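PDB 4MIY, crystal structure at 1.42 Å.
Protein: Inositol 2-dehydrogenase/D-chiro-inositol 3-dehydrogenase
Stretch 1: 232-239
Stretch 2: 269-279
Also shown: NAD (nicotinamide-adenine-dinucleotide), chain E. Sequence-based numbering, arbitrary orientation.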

ATOM      1  N   ALA A 232     -19.162 -11.546   7.953  1.00 15.28           N
ATOM      2  CA  ALA A 232     -18.262 -10.455   8.197  1.00 15.82           C
ATOM      3  C   ALA A 232     -18.735  -9.077   7.800  1.00 15.05           C
ATOM      4  O   ALA A 232     -18.145  -8.129   8.183  1.00 14.35           O
ATOM      5  CB  ALA A 232     -16.943 -10.749   7.507  1.00 13.30           C
ATOM      6  N   GLN A 233     -19.780  -9.030   6.991  1.00 14.16           N
ATOM      7  CA  GLN A 233     -20.463  -7.832   6.529  1.00 15.31           C
ATOM      8  C   GLN A 233     -19.738  -6.978   5.464  1.00 15.38           C
ATOM      9  O   GLN A 233     -20.314  -6.572   4.515  1.00 16.00           O
ATOM     10  CB  GLN A 233     -20.922  -6.935   7.687  1.00 15.96           C
ATOM     11  CG  GLN A 233     -21.741  -7.634   8.759  1.00 15.46           C
ATOM     12  CD  GLN A 233     -22.994  -8.272   8.230  1.00 17.86           C
ATOM     13  OE1 GLN A 233     -23.819  -7.624   7.671  1.00 21.44           O
ATOM     14  NE2 GLN A 233     -23.115  -9.551   8.417  1.00 18.21           N
ATOM     15  N   TYR A 234     -18.453  -6.749   5.658  1.00 13.53           N
ATOM     16  CA  TYR A 234     -17.773  -5.713   4.914  1.00 12.77           C
ATOM     17  C   TYR A 234     -17.470  -6.078   3.457  1.00 14.30           C
ATOM     18  O   TYR A 234     -17.370  -5.237   2.645  1.00 13.70           O
ATOM     19  CB  TYR A 234     -16.483  -5.255   5.621  1.00 12.18           C
ATOM     20  CG  TYR A 234     -15.278  -6.147   5.463  1.00 12.55           C
ATOM     21  CD1 TYR A 234     -14.465  -6.040   4.375  1.00 12.25           C
ATOM     22  CD2 TYR A 234     -14.962  -7.078   6.399  1.00 12.93           C
ATOM     23  CE1 TYR A 234     -13.386  -6.837   4.224  1.00 12.94           C
ATOM     24  CE2 TYR A 234     -13.881  -7.888   6.249  1.00 13.40           C
ATOM     25  CZ  TYR A 234     -13.094  -7.751   5.170  1.00 14.56           C
ATOM     26  OH  TYR A 234     -12.009  -8.557   4.984  1.00 15.02           O
ATOM     27  N   GLY A 235     -17.299  -7.355   3.189  1.00 14.64           N
ATOM     28  CA  GLY A 235     -16.833  -7.807   1.911  1.00 15.75           C
ATOM     29  C   GLY A 235     -16.481  -9.275   1.823  1.00 13.78           C
ATOM     30  O   GLY A 235     -16.568  -9.982   2.778  1.00 14.51           O
ATOM     31  N   TYR A 236     -16.141  -9.695   0.613  1.00 13.65           N
ATOM     32  CA  TYR A 236     -15.574 -10.987   0.343  1.00 14.13           C
ATOM     33  C   TYR A 236     -14.074 -10.841   0.145  1.00 14.10           C
ATOM     34  O   TYR A 236     -13.636 -10.087  -0.673  1.00 16.24           O
ATOM     35  CB  TYR A 236     -16.222 -11.679  -0.879  1.00 15.61           C
ATOM     36  CG  TYR A 236     -15.687 -13.077  -1.067  1.00 14.11           C
ATOM     37  CD1 TYR A 236     -16.218 -14.126  -0.369  1.00 16.07           C
ATOM     38  CD2 TYR A 236     -14.606 -13.344  -1.887  1.00 15.10           C
ATOM     39  CE1 TYR A 236     -15.717 -15.356  -0.484  1.00 15.35           C
ATOM     40  CE2 TYR A 236     -14.107 -14.590  -2.001  1.00 16.61           C
ATOM     41  CZ  TYR A 236     -14.640 -15.593  -1.286  1.00 18.73           C
ATOM     42  OH  TYR A 236     -14.128 -16.851  -1.383  1.00 18.37           O
ATOM     43  N   GLU A 237     -13.304 -11.586   0.904  1.00 13.17           N
ATOM     44  CA  GLU A 237     -11.870 -11.475   0.833  1.00 14.68           C
ATOM     45  C   GLU A 237     -11.163 -12.779   1.152  1.00 13.77           C
ATOM     46  O   GLU A 237     -11.528 -13.462   2.058  1.00 14.79           O
ATOM     47  CB  GLU A 237     -11.394 -10.330   1.737  1.00 15.87           C
ATOM     48  CG  GLU A 237      -9.975  -9.932   1.545  1.00 18.56           C
ATOM     49  CD  GLU A 237      -9.607  -8.620   2.237  1.00 20.54           C
ATOM     50  OE1 GLU A 237     -10.424  -8.032   2.932  1.00 18.02           O
ATOM     51  OE2 GLU A 237      -8.460  -8.221   2.086  1.00 22.64           O
ATOM     52  N   VAL A 238     -10.149 -13.083   0.359  1.00 12.88           N
ATOM     53  CA  VAL A 238      -9.250 -14.191   0.583  1.00 14.12           C
ATOM     54  C   VAL A 238      -7.844 -13.653   0.890  1.00 14.38           C
ATOM     55  O   VAL A 238      -7.299 -12.920   0.132  1.00 16.14           O
ATOM     56  CB  VAL A 238      -9.266 -15.138  -0.646  1.00 15.16           C
ATOM     57  CG1 VAL A 238      -8.202 -16.171  -0.587  1.00 18.42           C
ATOM     58  CG2 VAL A 238     -10.630 -15.798  -0.806  1.00 17.58           C
ATOM     59  N   LYS A 239      -7.331 -13.992   2.056  1.00 12.83           N
ATOM     60  CA  LYS A 239      -6.014 -13.549   2.477  1.00 12.65           C
ATOM     61  C   LYS A 239      -5.116 -14.751   2.702  1.00 14.29           C
ATOM     62  O   LYS A 239      -5.566 -15.770   3.108  1.00 14.28           O
ATOM     63  CB  LYS A 239      -6.091 -12.748   3.786  1.00 15.75           C
ATOM     64  CG  LYS A 239      -7.101 -11.623   3.818  1.00 17.16           C
ATOM     65  CD  LYS A 239      -7.029 -10.943   5.163  1.00 18.71           C
ATOM     66  CE  LYS A 239      -8.045  -9.824   5.333  1.00 20.07           C
ATOM     67  NZ  LYS A 239      -7.768  -9.017   6.505  1.00 25.82           N
ATOM     68  N   ALA A 269     -12.823   0.313  -3.059  1.00 17.22           N
ATOM     69  CA  ALA A 269     -13.878  -0.685  -2.943  1.00 17.17           C
ATOM     70  C   ALA A 269     -13.366  -2.107  -2.676  1.00 18.60           C
ATOM     71  O   ALA A 269     -12.316  -2.482  -3.098  1.00 19.85           O
ATOM     72  CB  ALA A 269     -14.736  -0.660  -4.170  1.00 18.40           C
ATOM     73  N   VAL A 270     -14.146  -2.863  -1.935  1.00 17.88           N
ATOM     74  CA  VAL A 270     -13.873  -4.250  -1.652  1.00 17.38           C
ATOM     75  C   VAL A 270     -14.899  -5.077  -2.405  1.00 16.82           C
ATOM     76  O   VAL A 270     -16.041  -4.718  -2.468  1.00 17.69           O
ATOM     77  CB  VAL A 270     -14.016  -4.493  -0.150  1.00 15.21           C
ATOM     78  CG1 VAL A 270     -13.907  -5.953   0.176  1.00 19.32           C
ATOM     79  CG2 VAL A 270     -12.956  -3.730   0.581  1.00 19.29           C
ATOM     80  N   GLU A 271     -14.450  -6.163  -2.985  1.00 17.06           N
ATOM     81  CA  GLU A 271     -15.323  -7.116  -3.604  1.00 19.29           C
ATOM     82  C   GLU A 271     -16.390  -7.668  -2.651  1.00 18.16           C
ATOM     83  O   GLU A 271     -16.123  -7.960  -1.535  1.00 17.84           O
ATOM     84  CB  GLU A 271     -14.474  -8.255  -4.144  1.00 20.32           C
ATOM     85  CG  GLU A 271     -15.241  -9.276  -4.870  1.00 21.92           C
ATOM     86  CD  GLU A 271     -15.937  -8.709  -6.063  1.00 26.40           C
ATOM     87  OE1 GLU A 271     -15.266  -8.278  -6.990  1.00 32.18           O
ATOM     88  OE2 GLU A 271     -17.151  -8.659  -6.069  1.00 24.60           O
ATOM     89  N   MET A 272     -17.609  -7.759  -3.114  1.00 17.26           N
ATOM     90  CA  MET A 272     -18.660  -8.303  -2.297  1.00 18.31           C
ATOM     91  C   MET A 272     -19.102  -9.703  -2.717  1.00 19.77           C
ATOM     92  O   MET A 272     -19.817 -10.332  -2.012  1.00 20.74           O
ATOM     93  CB  MET A 272     -19.873  -7.369  -2.270  1.00 23.86           C
ATOM     94  CG  MET A 272     -19.719  -6.073  -1.469  1.00 24.62           C
ATOM     95  SD  MET A 272     -19.677  -6.321   0.324  1.00 29.25           S
ATOM     96  CE  MET A 272     -21.274  -6.942   0.736  1.00 31.09           C
ATOM     97  N   SER A 273     -18.631 -10.159  -3.874  1.00 21.04           N
ATOM     98  CA  SER A 273     -19.096 -11.408  -4.471  1.00 23.11           C
ATOM     99  C   SER A 273     -17.990 -12.415  -4.711  1.00 21.35           C
ATOM    100  O   SER A 273     -17.079 -12.136  -5.407  1.00 21.86           O
ATOM    101  CB  SER A 273     -19.734 -11.065  -5.792  1.00 24.16           C
ATOM    102  OG  SER A 273     -19.833 -12.158  -6.631  1.00 24.89           O
ATOM    103  N   TRP A 274     -18.071 -13.590  -4.126  1.00 22.74           N
ATOM    104  CA  TRP A 274     -17.064 -14.585  -4.456  1.00 22.26           C
ATOM    105  C   TRP A 274     -17.116 -14.956  -5.916  1.00 23.26           C
ATOM    106  O   TRP A 274     -16.162 -15.374  -6.471  1.00 21.57           O
ATOM    107  CB  TRP A 274     -17.175 -15.812  -3.609  1.00 27.26           C
ATOM    108  CG  TRP A 274     -18.521 -16.435  -3.576  1.00 27.20           C
ATOM    109  CD1 TRP A 274     -19.466 -16.225  -2.665  1.00 29.18           C
ATOM    110  CD2 TRP A 274     -19.036 -17.404  -4.471  1.00 27.69           C
ATOM    111  NE1 TRP A 274     -20.570 -16.976  -2.936  1.00 34.01           N
ATOM    112  CE2 TRP A 274     -20.324 -17.713  -4.049  1.00 26.36           C
ATOM    113  CE3 TRP A 274     -18.550 -18.003  -5.612  1.00 26.86           C
ATOM    114  CZ2 TRP A 274     -21.113 -18.620  -4.691  1.00 32.85           C
ATOM    115  CZ3 TRP A 274     -19.342 -18.888  -6.255  1.00 32.34           C
ATOM    116  CH2 TRP A 274     -20.608 -19.198  -5.788  1.00 31.13           C
ATOM    117  N   ILE A 275     -18.272 -14.788  -6.528  1.00 23.76           N
ATOM    118  CA  ILE A 275     -18.419 -15.099  -7.921  1.00 23.82           C
ATOM    119  C   ILE A 275     -17.502 -14.245  -8.732  1.00 24.24           C
ATOM    120  O   ILE A 275     -16.824 -14.716  -9.595  1.00 25.25           O
ATOM    121  CB  ILE A 275     -19.846 -14.891  -8.372  1.00 24.26           C
ATOM    122  CG1 ILE A 275     -20.698 -15.993  -7.806  1.00 24.47           C
ATOM    123  CG2 ILE A 275     -19.956 -14.931  -9.854  1.00 28.68           C
ATOM    124  CD1 ILE A 275     -22.105 -15.654  -7.796  1.00 32.35           C
ATOM    125  N   ASN A 276     -17.482 -12.973  -8.432  1.00 22.14           N
ATOM    126  CA  ASN A 276     -16.693 -12.071  -9.183  1.00 21.84           C
ATOM    127  C   ASN A 276     -15.205 -12.221  -8.850  1.00 20.50           C
ATOM    128  O   ASN A 276     -14.393 -12.151  -9.710  1.00 21.25           O
ATOM    129  CB  ASN A 276     -17.189 -10.663  -8.980  1.00 24.19           C
ATOM    130  CG  ASN A 276     -18.555 -10.438  -9.588  1.00 36.10           C
ATOM    131  OD1 ASN A 276     -19.036 -11.234 -10.379  1.00 41.62           O
ATOM    132  ND2 ASN A 276     -19.176  -9.345  -9.228  1.00 39.18           N
ATOM    133  N   ARG A 277     -14.894 -12.506  -7.600  1.00 19.70           N
ATOM    134  CA  ARG A 277     -13.501 -12.686  -7.183  1.00 18.09           C
ATOM    135  C   ARG A 277     -12.778 -13.767  -7.951  1.00 17.59           C
ATOM    136  O   ARG A 277     -11.659 -13.642  -8.239  1.00 16.95           O
ATOM    137  CB  ARG A 277     -13.422 -12.959  -5.673  1.00 17.91           C
ATOM    138  CG  ARG A 277     -12.056 -13.331  -5.146  1.00 16.59           C
ATOM    139  CD  ARG A 277     -10.998 -12.224  -5.296  1.00 17.01           C
ATOM    140  NE  ARG A 277      -9.697 -12.649  -4.827  1.00 16.97           N
ATOM    141  CZ  ARG A 277      -8.856 -13.363  -5.547  1.00 17.62           C
ATOM    142  NH1 ARG A 277      -9.159 -13.710  -6.774  1.00 17.93           N
ATOM    143  NH2 ARG A 277      -7.692 -13.709  -5.066  1.00 23.69           N
ATOM    144  N   PHE A 278     -13.495 -14.818  -8.284  1.00 17.98           N
ATOM    145  CA  PHE A 278     -12.883 -15.996  -8.878  1.00 17.57           C
ATOM    146  C   PHE A 278     -13.251 -16.267 -10.330  1.00 18.93           C
ATOM    147  O   PHE A 278     -12.961 -17.295 -10.838  1.00 16.08           O
ATOM    148  CB  PHE A 278     -13.010 -17.227  -7.943  1.00 18.07           C
ATOM    149  CG  PHE A 278     -12.146 -17.124  -6.711  1.00 16.57           C
ATOM    150  CD1 PHE A 278     -10.782 -17.113  -6.818  1.00 18.45           C
ATOM    151  CD2 PHE A 278     -12.683 -16.999  -5.459  1.00 18.80           C
ATOM    152  CE1 PHE A 278      -9.990 -16.999  -5.733  1.00 20.14           C
ATOM    153  CE2 PHE A 278     -11.886 -16.895  -4.384  1.00 19.22           C
ATOM    154  CZ  PHE A 278     -10.539 -16.899  -4.512  1.00 20.67           C
ATOM    155  N   ILE A 279     -13.828 -15.286 -10.995  1.00 17.76           N
ATOM    156  CA  ILE A 279     -14.157 -15.375 -12.410  1.00 17.52           C
ATOM    157  C   ILE A 279     -12.963 -15.870 -13.230  1.00 18.51           C
ATOM    158  O   ILE A 279     -13.082 -16.748 -14.025  1.00 17.86           O
ATOM    159  CB  ILE A 279     -14.622 -14.025 -13.023  1.00 19.05           C
ATOM    160  CG1 ILE A 279     -16.048 -13.673 -12.640  1.00 25.82           C
ATOM    161  CG2 ILE A 279     -14.622 -14.102 -14.527  1.00 23.68           C
ATOM    162  CD1 ILE A 279     -16.474 -12.254 -13.004  1.00 29.76           C
TER
HETATM  163  PA  NAD E 401     -27.958 -25.654  -7.564  1.00 26.89           P
HETATM  164  O1A NAD E 401     -28.817 -26.246  -6.557  1.00 29.83           O
HETATM  165  O2A NAD E 401     -28.240 -24.428  -8.148  1.00 20.78           O
HETATM  166  O5B NAD E 401     -27.933 -26.535  -8.880  1.00 24.39           O
HETATM  167  C5B NAD E 401     -27.787 -27.896  -8.902  1.00 27.61           C
HETATM  168  C4B NAD E 401     -28.625 -28.475 -10.050  1.00 26.69           C
HETATM  169  O4B NAD E 401     -28.458 -29.866  -9.989  1.00 28.64           O
HETATM  170  C3B NAD E 401     -30.131 -28.335  -9.881  1.00 25.75           C
HETATM  171  O3B NAD E 401     -30.682 -27.866 -11.042  1.00 34.95           O
HETATM  172  C2B NAD E 401     -30.627 -29.709  -9.523  1.00 27.31           C
HETATM  173  O2B NAD E 401     -31.939 -29.952  -9.970  1.00 32.44           O
HETATM  174  C1B NAD E 401     -29.677 -30.572 -10.262  1.00 28.48           C
HETATM  175  N9A NAD E 401     -29.533 -31.915  -9.747  1.00 26.12           N
HETATM  176  C8A NAD E 401     -29.518 -32.319  -8.516  1.00 28.14           C
HETATM  177  N7A NAD E 401     -29.273 -33.619  -8.411  1.00 32.06           N
HETATM  178  C5A NAD E 401     -29.121 -34.071  -9.641  1.00 27.67           C
HETATM  179  C6A NAD E 401     -28.874 -35.342 -10.291  1.00 31.21           C
HETATM  180  N6A NAD E 401     -28.684 -36.461  -9.637  1.00 30.49           N
HETATM  181  N1A NAD E 401     -28.760 -35.330 -11.599  1.00 27.07           N
HETATM  182  C2A NAD E 401     -28.919 -34.281 -12.317  1.00 26.21           C
HETATM  183  N3A NAD E 401     -29.186 -33.100 -11.802  1.00 28.11           N
HETATM  184  C4A NAD E 401     -29.284 -32.950 -10.496  1.00 26.76           C
HETATM  185  O3  NAD E 401     -26.517 -25.772  -6.925  1.00 24.15           O
HETATM  186  PN  NAD E 401     -25.127 -25.134  -7.507  1.00 24.09           P
HETATM  187  O1N NAD E 401     -24.831 -23.920  -6.757  1.00 25.87           O
HETATM  188  O2N NAD E 401     -25.262 -24.854  -8.888  1.00 25.13           O
HETATM  189  O5D NAD E 401     -24.039 -26.113  -7.080  1.00 21.23           O
HETATM  190  C5D NAD E 401     -23.820 -27.265  -7.856  1.00 23.54           C
HETATM  191  C4D NAD E 401     -22.497 -27.883  -7.543  1.00 24.68           C
HETATM  192  O4D NAD E 401     -21.506 -26.923  -7.862  1.00 33.06           O
HETATM  193  C3D NAD E 401     -22.378 -28.218  -6.094  1.00 23.18           C
HETATM  194  O3D NAD E 401     -21.614 -29.377  -5.985  1.00 26.94           O
HETATM  195  C2D NAD E 401     -21.621 -26.995  -5.584  1.00 24.12           C
HETATM  196  O2D NAD E 401     -20.925 -27.387  -4.464  1.00 26.36           O
HETATM  197  C1D NAD E 401     -20.699 -26.705  -6.735  1.00 26.41           C
HETATM  198  N1N NAD E 401     -20.192 -25.333  -6.708  1.00 26.08           N
HETATM  199  C2N NAD E 401     -18.881 -25.112  -6.692  1.00 22.10           C
HETATM  200  C3N NAD E 401     -18.334 -23.847  -6.622  1.00 23.23           C
HETATM  201  C7N NAD E 401     -16.837 -23.643  -6.623  1.00 23.48           C
HETATM  202  O7N NAD E 401     -16.092 -24.457  -7.067  1.00 23.97           O
HETATM  203  N7N NAD E 401     -16.432 -22.532  -6.158  1.00 19.93           N
HETATM  204  C4N NAD E 401     -19.202 -22.770  -6.626  1.00 22.89           C
HETATM  205  C5N NAD E 401     -20.551 -23.044  -6.657  1.00 25.01           C
HETATM  206  C6N NAD E 401     -21.014 -24.333  -6.685  1.00 26.06           C
HETATM  207  O   HOH W   1      -9.706 -11.421  -2.013  1.00 16.87           O
HETATM  208  O   HOH W   2      -7.056 -12.152  -2.592  1.00 20.98           O

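The contact is centred on Tyr236, whose t rotamer directs its ring into the second stretch, where the helix begins at Trp274. Trp274 CB lies over one face of this ring, 3.5 Å from the ring centroid and only 14° off the normal, a CH-pi contact in which the methylene meets the aromatic electrons almost head-on; the closest atoms are Tyr236 CZ and Trp274 CB, at 3.4 Å. The indole itself leads away from stretch 1, and its CZ3 atom reaches to 3.9 Å from C4N of NAD, so the residue that covers the tyrosine also borders the cofactor's nicotinamide. Near the plane of the tyrosine ring, Arg277 CG approaches Tyr236 CE2 (4.0 Å) and Phe278 CE2 approaches Tyr236 OH (3.7 Å). Phe278 extends the apolar surface further, its CZ meeting Val238 CG2 at 3.9 Å.

Before the helix, Val270 CG1 packs against Tyr234 CE1 (4.2 Å) and Gly235 CA (3.9 Å). The backbones come close here, with the CA atoms of Gly235 and Met272 4.6 Å apart; a CB on Gly235 would clash with Val270 CG1. Although Met272 points away at CB, its chi1 and chi2, both m, fold the chain back, bringing SD to 3.4 Å from Tyr234 O.

A single direct hydrogen bond joins the stretches: Tyr236 N donates to Glu271 O at 2.8 Å, nearly linear at 166°. The Glu271 carboxylate instead serves its own stretch, OE2 accepting from Ser273 N (3.0 Å), while Ser273 OG caps the helix by accepting from Asn276 N (3.1 Å).

At the polar edge, two waters link Val238 to Arg277. Water 1 accepts from both Val238 N (2.9 Å) and Arg277 NE (3.1 Å); water 2 donates to Val238 O (2.8 Å) and accepts from Arg277 NH2 (3.0 Å). The guanidinium thus engages the strand backbone through solvent.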